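Local coordinates for peptidoglycan glycosyltransferase (Burkholderia ambifaria, PDB 5UY7), which belongs to the penicillin-binding proteins, its modelled part being chiefly a domain of the beta-lactamase clan in which a five-stranded antiparallel sheet is packed with helices, at residues 268-271 / 272-275; 365-368 / 369-373; 285-288 / 289-292. All coordinates share one frame; numbering follows the deposited sequence.

Contact 1 of 3, residues 268-271 / 272-275. With SO4 (sulfate ion), chain B.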
ATOM      1  N   PRO A 268       3.996   5.255   6.874  1.00 18.71           N
ATOM      2  CA  PRO A 268       2.968   4.652   6.015  1.00 18.94           C
ATOM      3  C   PRO A 268       1.682   4.280   6.738  1.00 19.76           C
ATOM      4  O   PRO A 268       0.653   4.104   6.072  1.00 19.13           O
ATOM      5  CB  PRO A 268       3.666   3.400   5.467  1.00 18.51           C
ATOM      6  CG  PRO A 268       4.732   3.088   6.519  1.00 16.78           C
ATOM      7  CD  PRO A 268       5.202   4.420   6.998  1.00 19.31           C
ATOM      8  N   GLY A 269       1.714   4.092   8.054  1.00 20.01           N
ATOM      9  CA  GLY A 269       0.488   3.754   8.762  1.00 19.26           C
ATOM     10  C   GLY A 269      -0.123   2.447   8.287  1.00 18.60           C
ATOM     11  O   GLY A 269       0.580   1.488   7.950  1.00 18.17           O
ATOM     12  N   SER A 270      -1.459   2.427   8.206  1.00 16.29           N
ATOM     13  CA  SER A 270      -2.187   1.182   7.949  1.00 16.82           C
ATOM     14  C   SER A 270      -1.818   0.527   6.626  1.00 19.29           C
ATOM     15  O   SER A 270      -2.113  -0.658   6.433  1.00 16.72           O
ATOM     16  CB  SER A 270      -3.694   1.433   7.987  1.00 17.26           C
ATOM     17  OG  SER A 270      -4.092   1.857   9.279  1.00 18.74           O
ATOM     18  N   ILE A 271      -1.176   1.258   5.711  1.00 15.50           N
ATOM     19  CA  ILE A 271      -0.733   0.667   4.450  1.00 14.10           C
ATOM     20  C   ILE A 271       0.248  -0.475   4.677  1.00 15.58           C
ATOM     21  O   ILE A 271       0.395  -1.349   3.808  1.00 15.61           O
ATOM     22  CB  ILE A 271      -0.146   1.793   3.568  1.00 15.55           C
ATOM     23  CG1 ILE A 271      -1.278   2.729   3.139  1.00 15.87           C
ATOM     24  CG2 ILE A 271       0.596   1.241   2.359  1.00 17.67           C
ATOM     25  CD1 ILE A 271      -0.788   4.082   2.605  1.00 17.40           C
ATOM     26  N   MET A 272       0.895  -0.522   5.841  1.00 15.37           N
ATOM     27  CA  MET A 272       1.821  -1.616   6.109  1.00 15.23           C
ATOM     28  C   MET A 272       1.145  -2.872   6.637  1.00 16.91           C
ATOM     29  O   MET A 272       1.798  -3.919   6.673  1.00 16.27           O
ATOM     30  CB  MET A 272       2.888  -1.195   7.117  1.00 17.17           C
ATOM     31  CG  MET A 272       3.819  -0.112   6.615  1.00 18.67           C
ATOM     32  SD  MET A 272       4.602  -0.478   5.032  1.00 20.31           S
ATOM     33  CE  MET A 272       5.561  -1.927   5.483  1.00 22.74           C
ATOM     34  N   LYS A 273      -0.113  -2.792   7.077  1.00 14.21           N
ATOM     35  CA  LYS A 273      -0.731  -3.957   7.705  1.00 13.74           C
ATOM     36  C   LYS A 273      -0.736  -5.178   6.791  1.00 14.06           C
ATOM     37  O   LYS A 273      -0.495  -6.294   7.294  1.00 15.08           O
ATOM     38  CB  LYS A 273      -2.143  -3.591   8.189  1.00 14.19           C
ATOM     39  CG  LYS A 273      -2.109  -2.636   9.374  1.00 13.37           C
ATOM     40  CD  LYS A 273      -3.465  -1.973   9.682  1.00 16.79           C
ATOM     41  CE  LYS A 273      -3.325  -1.130  10.933  1.00 16.26           C
ATOM     42  NZ  LYS A 273      -4.470  -0.168  11.175  1.00 18.60           N
ATOM     43  N   PRO A 274      -0.959  -5.060   5.477  1.00 14.27           N
ATOM     44  CA  PRO A 274      -0.884  -6.256   4.626  1.00 13.66           C
ATOM     45  C   PRO A 274       0.484  -6.910   4.608  1.00 14.87           C
ATOM     46  O   PRO A 274       0.557  -8.118   4.365  1.00 15.69           O
ATOM     47  CB  PRO A 274      -1.265  -5.723   3.242  1.00 13.77           C
ATOM     48  CG  PRO A 274      -2.165  -4.586   3.552  1.00 13.83           C
ATOM     49  CD  PRO A 274      -1.539  -3.922   4.727  1.00 14.60           C
ATOM     50  N   PHE A 275       1.566  -6.158   4.835  1.00 15.68           N
ATOM     51  CA  PHE A 275       2.889  -6.782   4.826  1.00 13.85           C
ATOM     52  C   PHE A 275       3.159  -7.520   6.126  1.00 14.63           C
ATOM     53  O   PHE A 275       3.806  -8.573   6.120  1.00 16.53           O
ATOM     54  CB  PHE A 275       3.980  -5.740   4.557  1.00 14.82           C
ATOM     55  CG  PHE A 275       3.913  -5.175   3.171  1.00 16.59           C
ATOM     56  CD1 PHE A 275       4.251  -5.957   2.079  1.00 16.72           C
ATOM     57  CD2 PHE A 275       3.470  -3.878   2.953  1.00 19.61           C
ATOM     58  CE1 PHE A 275       4.156  -5.460   0.784  1.00 16.71           C
ATOM     59  CE2 PHE A 275       3.375  -3.372   1.659  1.00 17.78           C
ATOM     60  CZ  PHE A 275       3.723  -4.168   0.575  1.00 18.68           C
TER
HETATM   61  S   SO4 B 701      -6.371   4.768   8.380  1.00 36.53           S
HETATM   62  O1  SO4 B 701      -6.182   5.159   6.979  1.00 39.48           O
HETATM   63  O2  SO4 B 701      -7.526   3.887   8.494  1.00 40.28           O
HETATM   64  O3  SO4 B 701      -6.596   5.977   9.167  1.00 46.73           O
HETATM   65  O4  SO4 B 701      -5.206   4.082   8.925  1.00 36.34           O
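The hydroxyl of Ser-270 is held from two directions: its OG accepts a hydrogen bond from Lys-273 NZ at 2.8 Å and donates one to oxygen O4 of a sulfate ion at 2.5 Å. Lysine suits a place three residues on, because beyond CG its chain is extended (chi2 166°) and runs alongside Ser-270, with CG and CD passing the serine carbonyl before the amine arrives at the hydroxyl. The amine is gripped further by Asn-326 OD1 and the carbonyl of Ser-324, which fix its position. The backbone meanwhile coils into helix 273-282: Met-272 N donates to Gly-269 O at 2.9 Å, and Lys-273 N to Ser-270 O at 3.0 Å. Gly-269 has a positive phi of 61°, a conformation that residues with a CB adopt less readily. Met-272 CG, set beside its own backbone N (chi1 -66°), presses against Pro-268 CG at 3.3 Å, tighter than usual for two carbons; bends at chi2 and chi3 then steer SD and CE, SD staying 3.9 Å from Pro-268 CG. Pro-274, which has no N-H to give, instead lays its CD against Ile-271 O at 3.3 Å; that oxygen is served by Tyr-397 OH. The sulfate, probably from the crystallisation liquor, is also hydrogen-bonded to Ser-462 OG, consistent with a pocket that can take an anion. A serine hydroxyl held by a lysine amine at a helix start fits the SxxK motif of this family, and so probably marks the active site.

Contact 2 of 3, residues 365-368 / 369-373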
ATOM      1  N   ARG A 365      13.467   5.887   6.373  1.00 24.21           N
ATOM      2  CA  ARG A 365      14.108   5.569   7.640  1.00 27.87           C
ATOM      3  C   ARG A 365      13.637   4.199   8.102  1.00 28.83           C
ATOM      4  O   ARG A 365      12.434   3.977   8.274  1.00 27.71           O
ATOM      5  CB  ARG A 365      13.796   6.632   8.696  1.00 31.88           C
ATOM      6  N   LEU A 366      14.583   3.281   8.271  1.00 28.41           N
ATOM      7  CA  LEU A 366      14.322   1.952   8.818  1.00 28.31           C
ATOM      8  C   LEU A 366      15.367   1.705   9.893  1.00 29.54           C
ATOM      9  O   LEU A 366      16.566   1.639   9.597  1.00 33.93           O
ATOM     10  CB  LEU A 366      14.383   0.878   7.733  1.00 33.00           C
ATOM     11  CG  LEU A 366      14.134  -0.553   8.212  1.00 35.41           C
ATOM     12  CD1 LEU A 366      12.726  -0.686   8.778  1.00 34.50           C
ATOM     13  CD2 LEU A 366      14.364  -1.550   7.081  1.00 36.45           C
ATOM     14  N   ARG A 367      14.926   1.570  11.122  1.00 29.69           N
ATOM     15  CA  ARG A 367      15.880   1.409  12.202  1.00 34.49           C
ATOM     16  C   ARG A 367      16.447  -0.012  12.227  1.00 37.03           C
ATOM     17  O   ARG A 367      15.754  -0.973  11.879  1.00 32.13           O
ATOM     18  CB  ARG A 367      15.222   1.758  13.531  1.00 36.94           C
ATOM     19  CG  ARG A 367      14.998   3.266  13.650  1.00 49.54           C
ATOM     20  CD  ARG A 367      14.203   3.674  14.876  1.00 55.61           C
ATOM     21  NE  ARG A 367      14.840   3.245  16.114  1.00 60.96           N
ATOM     22  CZ  ARG A 367      14.363   2.281  16.891  1.00 61.77           C
ATOM     23  NH1 ARG A 367      15.001   1.944  18.005  1.00 64.48           N
ATOM     24  NH2 ARG A 367      13.242   1.661  16.555  1.00 52.12           N
ATOM     25  N   PRO A 368      17.719  -0.159  12.602  1.00 33.40           N
ATOM     26  CA  PRO A 368      18.341  -1.489  12.608  1.00 34.33           C
ATOM     27  C   PRO A 368      17.647  -2.419  13.589  1.00 28.64           C
ATOM     28  O   PRO A 368      17.325  -2.035  14.717  1.00 32.90           O
ATOM     29  CB  PRO A 368      19.787  -1.204  13.033  1.00 34.08           C
ATOM     30  CG  PRO A 368      19.993   0.253  12.779  1.00 38.81           C
ATOM     31  CD  PRO A 368      18.664   0.899  12.997  1.00 36.33           C
ATOM     32  N   TRP A 369      17.450  -3.672  13.158  1.00 31.10           N
ATOM     33  CA  TRP A 369      16.586  -4.578  13.908  1.00 31.67           C
ATOM     34  C   TRP A 369      17.162  -4.938  15.270  1.00 33.00           C
ATOM     35  O   TRP A 369      16.399  -5.223  16.197  1.00 37.59           O
ATOM     36  CB  TRP A 369      16.294  -5.849  13.103  1.00 29.10           C
ATOM     37  CG  TRP A 369      17.480  -6.729  12.779  1.00 31.47           C
ATOM     38  CD1 TRP A 369      18.199  -6.737  11.619  1.00 34.34           C
ATOM     39  CD2 TRP A 369      18.053  -7.751  13.610  1.00 32.08           C
ATOM     40  NE1 TRP A 369      19.192  -7.684  11.680  1.00 37.45           N
ATOM     41  CE2 TRP A 369      19.124  -8.321  12.891  1.00 36.31           C
ATOM     42  CE3 TRP A 369      17.769  -8.232  14.890  1.00 35.94           C
ATOM     43  CZ2 TRP A 369      19.909  -9.347  13.411  1.00 36.23           C
ATOM     44  CZ3 TRP A 369      18.553  -9.250  15.406  1.00 36.83           C
ATOM     45  CH2 TRP A 369      19.606  -9.799  14.667  1.00 37.14           C
ATOM     46  N   LYS A 370      18.489  -4.922  15.428  1.00 32.89           N
ATOM     47  CA  LYS A 370      19.049  -5.202  16.744  1.00 34.16           C
ATOM     48  C   LYS A 370      18.644  -4.154  17.770  1.00 40.37           C
ATOM     49  O   LYS A 370      18.758  -4.404  18.975  1.00 43.53           O
ATOM     50  CB  LYS A 370      20.571  -5.295  16.673  1.00 36.58           C
ATOM     51  CG  LYS A 370      21.102  -6.601  16.112  1.00 40.85           C
ATOM     52  CD  LYS A 370      22.601  -6.697  16.346  1.00 49.29           C
ATOM     53  CE  LYS A 370      23.271  -7.645  15.370  1.00 56.71           C
ATOM     54  NZ  LYS A 370      22.969  -9.070  15.659  1.00 62.96           N
ATOM     55  N   SER A 371      18.168  -2.992  17.324  1.00 40.28           N
ATOM     56  CA  SER A 371      17.820  -1.890  18.210  1.00 44.20           C
ATOM     57  C   SER A 371      16.327  -1.792  18.514  1.00 42.65           C
ATOM     58  O   SER A 371      15.935  -0.929  19.304  1.00 41.41           O
ATOM     59  CB  SER A 371      18.297  -0.566  17.608  1.00 44.75           C
ATOM     60  OG  SER A 371      17.563  -0.254  16.435  1.00 50.68           O
ATOM     61  N   TRP A 372      15.488  -2.638  17.912  1.00 37.22           N
ATOM     62  CA  TRP A 372      14.046  -2.511  18.097  1.00 37.53           C
ATOM     63  C   TRP A 372      13.641  -2.874  19.518  1.00 37.20           C
ATOM     64  O   TRP A 372      13.974  -3.955  20.012  1.00 42.87           O
ATOM     65  CB  TRP A 372      13.282  -3.419  17.130  1.00 30.21           C
ATOM     66  CG  TRP A 372      13.393  -3.088  15.686  1.00 31.51           C
ATOM     67  CD1 TRP A 372      14.199  -2.155  15.108  1.00 30.68           C
ATOM     68  CD2 TRP A 372      12.665  -3.709  14.621  1.00 28.65           C
ATOM     69  NE1 TRP A 372      14.015  -2.156  13.741  1.00 29.69           N
ATOM     70  CE2 TRP A 372      13.082  -3.108  13.421  1.00 27.27           C
ATOM     71  CE3 TRP A 372      11.701  -4.723  14.569  1.00 27.94           C
ATOM     72  CZ2 TRP A 372      12.564  -3.481  12.182  1.00 24.95           C
ATOM     73  CZ3 TRP A 372      11.197  -5.098  13.345  1.00 25.18           C
ATOM     74  CH2 TRP A 372      11.625  -4.476  12.164  1.00 25.04           C
ATOM     75  N   ARG A 373      12.907  -1.979  20.170  1.00 38.40           N
ATOM     76  CA  ARG A 373      12.154  -2.377  21.347  1.00 39.89           C
ATOM     77  C   ARG A 373      10.902  -3.125  20.904  1.00 37.16           C
ATOM     78  O   ARG A 373      10.438  -2.974  19.773  1.00 31.38           O
ATOM     79  CB  ARG A 373      11.779  -1.160  22.193  1.00 48.44           C
TER
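Leu-366 meets Trp-372 first, with CD1 lying 4.4 Å from CZ2 of the indole; this branched apolar side chain also touches Trp-342 of helix 338-347. Arg-367 follows and works through both its backbone and its side chain. Its carbonyl O receives Trp-372 NE1 at 2.8 Å (N-H...O 160°). The oxygen sits at the edge of the indole, near the ring plane, but the donor stands well above the carbonyl plane. Tryptophan fits here because one residue supplies a wide apolar surface and a single N-H, and the buried ring can spend that N-H on the chain beside it. The arginine chain bends at chi3 (59°), carrying the guanidinium back toward Ser-371 and Trp-372; its plane lies 27° from that of the indole. Ser-371 OG lies over one guanidinium face, and NH1 makes a weak bond to Ser-371 O at 3.3 Å. The stronger partner is Glu-376, which forms a salt bridge with NH2. Pro-368, whose ring limits phi to a value that suits the entry to a turn, offers its O to Ser-371 N at 2.9 Å, a bond that closes the 3-10 segment 369-371; Ser-371 OG approaches the same oxygen so closely that the length of that bond is doubtful. Beyond the proline, the CA of Trp-369 lies over one face of the Trp-372 ring. Glu-376 OE1 accepts the N-H of the N-cap residue Arg-373 while also pairing with Arg-367 NH2, and the whole is a 3-10 turn joining the loop after helix 338-347 to the capped start of helix 374-381.

Contact 3 of 3, residues 285-288 / 289-292. With SO4 (sulfate ion), chain C.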
ATOM      1  N   ARG A 285       3.454 -18.778  10.459  1.00 18.95           N
ATOM      2  CA  ARG A 285       3.091 -18.494  11.848  1.00 17.32           C
ATOM      3  C   ARG A 285       1.580 -18.456  12.041  1.00 18.23           C
ATOM      4  O   ARG A 285       1.078 -18.820  13.114  1.00 22.11           O
ATOM      5  CB  ARG A 285       3.699 -17.162  12.302  1.00 18.79           C
ATOM      6  CG  ARG A 285       5.212 -17.079  12.160  1.00 20.49           C
ATOM      7  CD  ARG A 285       5.952 -17.961  13.179  1.00 21.86           C
ATOM      8  NE  ARG A 285       7.253 -18.329  12.627  1.00 22.73           N
ATOM      9  CZ  ARG A 285       8.303 -17.515  12.611  1.00 25.33           C
ATOM     10  NH1 ARG A 285       8.212 -16.316  13.168  1.00 21.32           N
ATOM     11  NH2 ARG A 285       9.437 -17.892  12.040  1.00 25.69           N
ATOM     12  N   VAL A 286       0.851 -17.997  11.030  1.00 19.50           N
ATOM     13  CA  VAL A 286      -0.604 -17.963  11.041  1.00 17.41           C
ATOM     14  C   VAL A 286      -1.086 -18.434   9.679  1.00 20.22           C
ATOM     15  O   VAL A 286      -0.319 -18.526   8.718  1.00 18.34           O
ATOM     16  CB  VAL A 286      -1.180 -16.558  11.329  1.00 16.89           C
ATOM     17  CG1 VAL A 286      -0.633 -15.992  12.630  1.00 20.32           C
ATOM     18  CG2 VAL A 286      -0.868 -15.605  10.175  1.00 17.79           C
ATOM     19  N   THR A 287      -2.383 -18.708   9.605  1.00 20.81           N
ATOM     20  CA  THR A 287      -3.074 -18.986   8.351  1.00 20.30           C
ATOM     21  C   THR A 287      -4.182 -17.954   8.203  1.00 17.92           C
ATOM     22  O   THR A 287      -4.483 -17.240   9.171  1.00 19.19           O
ATOM     23  CB  THR A 287      -3.660 -20.391   8.354  1.00 23.94           C
ATOM     24  OG1 THR A 287      -4.650 -20.470   9.388  1.00 24.96           O
ATOM     25  CG2 THR A 287      -2.566 -21.421   8.576  1.00 26.45           C
ATOM     26  N   PRO A 288      -4.834 -17.850   7.042  1.00 17.61           N
ATOM     27  CA  PRO A 288      -5.879 -16.824   6.908  1.00 16.55           C
ATOM     28  C   PRO A 288      -7.016 -16.967   7.903  1.00 17.72           C
ATOM     29  O   PRO A 288      -7.640 -15.959   8.262  1.00 18.81           O
ATOM     30  CB  PRO A 288      -6.365 -17.010   5.464  1.00 18.04           C
ATOM     31  CG  PRO A 288      -5.172 -17.572   4.745  1.00 18.76           C
ATOM     32  CD  PRO A 288      -4.533 -18.495   5.747  1.00 23.17           C
ATOM     33  N   ASN A 289      -7.308 -18.179   8.377  1.00 17.63           N
ATOM     34  CA  ASN A 289      -8.416 -18.349   9.308  1.00 18.12           C
ATOM     35  C   ASN A 289      -7.971 -18.517  10.754  1.00 19.79           C
ATOM     36  O   ASN A 289      -8.802 -18.850  11.605  1.00 21.89           O
ATOM     37  CB  ASN A 289      -9.288 -19.530   8.886  1.00 23.39           C
ATOM     38  CG  ASN A 289      -9.960 -19.295   7.559  1.00 32.78           C
ATOM     39  OD1 ASN A 289      -9.868 -20.116   6.645  1.00 43.75           O
ATOM     40  ND2 ASN A 289     -10.620 -18.155   7.434  1.00 26.28           N
ATOM     41  N   THR A 290      -6.691 -18.298  11.047  1.00 18.42           N
ATOM     42  CA  THR A 290      -6.247 -18.204  12.432  1.00 18.85           C
ATOM     43  C   THR A 290      -7.016 -17.107  13.158  1.00 20.30           C
ATOM     44  O   THR A 290      -7.211 -16.014  12.624  1.00 20.34           O
ATOM     45  CB  THR A 290      -4.750 -17.912  12.480  1.00 18.94           C
ATOM     46  OG1 THR A 290      -4.028 -19.039  11.964  1.00 20.39           O
ATOM     47  CG2 THR A 290      -4.295 -17.614  13.911  1.00 23.27           C
ATOM     48  N   LEU A 291      -7.455 -17.406  14.380  1.00 19.47           N
ATOM     49  CA  LEU A 291      -8.179 -16.419  15.176  1.00 20.46           C
ATOM     50  C   LEU A 291      -7.209 -15.521  15.930  1.00 20.76           C
ATOM     51  O   LEU A 291      -6.197 -15.983  16.469  1.00 24.03           O
ATOM     52  CB  LEU A 291      -9.117 -17.106  16.163  1.00 22.58           C
ATOM     53  CG  LEU A 291     -10.217 -17.960  15.530  1.00 23.19           C
ATOM     54  CD1 LEU A 291     -11.156 -18.485  16.603  1.00 28.25           C
ATOM     55  CD2 LEU A 291     -10.984 -17.171  14.478  1.00 27.39           C
ATOM     56  N   VAL A 292      -7.538 -14.231  15.974  1.00 20.00           N
ATOM     57  CA  VAL A 292      -6.762 -13.210  16.671  1.00 19.11           C
ATOM     58  C   VAL A 292      -7.730 -12.446  17.563  1.00 20.65           C
ATOM     59  O   VAL A 292      -8.697 -11.855  17.063  1.00 22.98           O
ATOM     60  CB  VAL A 292      -6.063 -12.250  15.692  1.00 20.04           C
ATOM     61  CG1 VAL A 292      -5.193 -11.244  16.445  1.00 23.82           C
ATOM     62  CG2 VAL A 292      -5.245 -13.035  14.670  1.00 20.45           C
TER
HETATM   63  S   SO4 C 702      -6.914 -22.203   7.428  1.00 42.89           S
HETATM   64  O1  SO4 C 702      -6.066 -22.994   6.542  1.00 54.08           O
HETATM   65  O2  SO4 C 702      -8.306 -22.637   7.310  1.00 44.71           O
HETATM   66  O3  SO4 C 702      -6.824 -20.795   7.043  1.00 46.74           O
HETATM   67  O4  SO4 C 702      -6.467 -22.377   8.808  1.00 47.07           O
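A type I beta turn from Thr-287 to Thr-290 carries this contact, and a sulfate ion sits on it. Thr-290 N closes the turn on Thr-287 O at 3.1 Å, and the side chain answers in the reverse sense: Thr-290 OG1 accepts a hydrogen bond from Thr-287 N at 2.9 Å, almost straight at 170°. Threonine suits this corner because its hydroxyl, placed beside its own backbone N (chi1 -67°), reaches back to the start of the turn while CG2 faces Val-286 CB. Pro-288 takes the second position, where its fixed phi of -59° is what a type I turn needs. The sulfate is held by Thr-287 OG1, which donates to O4 at 2.7 Å, and by Asn-289 N, which donates to O3 at 3.0 Å. The ion probably comes from the crystallisation liquor. Beside the exposed turn, buried Val-286 packs on Ala-280 and Leu-281 of helix 273-282 and, with Thr-290, on Val-317 of helix 317-323. Pro-288 meets Leu-281 as well as Met-437 and Glu-433 of helix 428-442, and the turn runs straight into strand 291-293, which pairs with strand 314-316.

Overall arrangement
All three contacts fall within the same penicillin-binding family region of the chain, and none touches another. Contact 1 is the buried one, its centre about 6 Å from that of the chain, and it holds the probable SxxK site. Contacts 2 and 3 are surface turns, each centred about 21 Å from the chain centre. From contact 1, helix 273-282 leads on to the turn of contact 3, whose centre is about 18 Å away. Contact 2, later in the chain, is centred about 17 Å from contact 1 and about 26 Å from contact 3. The two sulfates differ in setting: one is bound beside the buried, probable SxxK pair, the other on a surface turn.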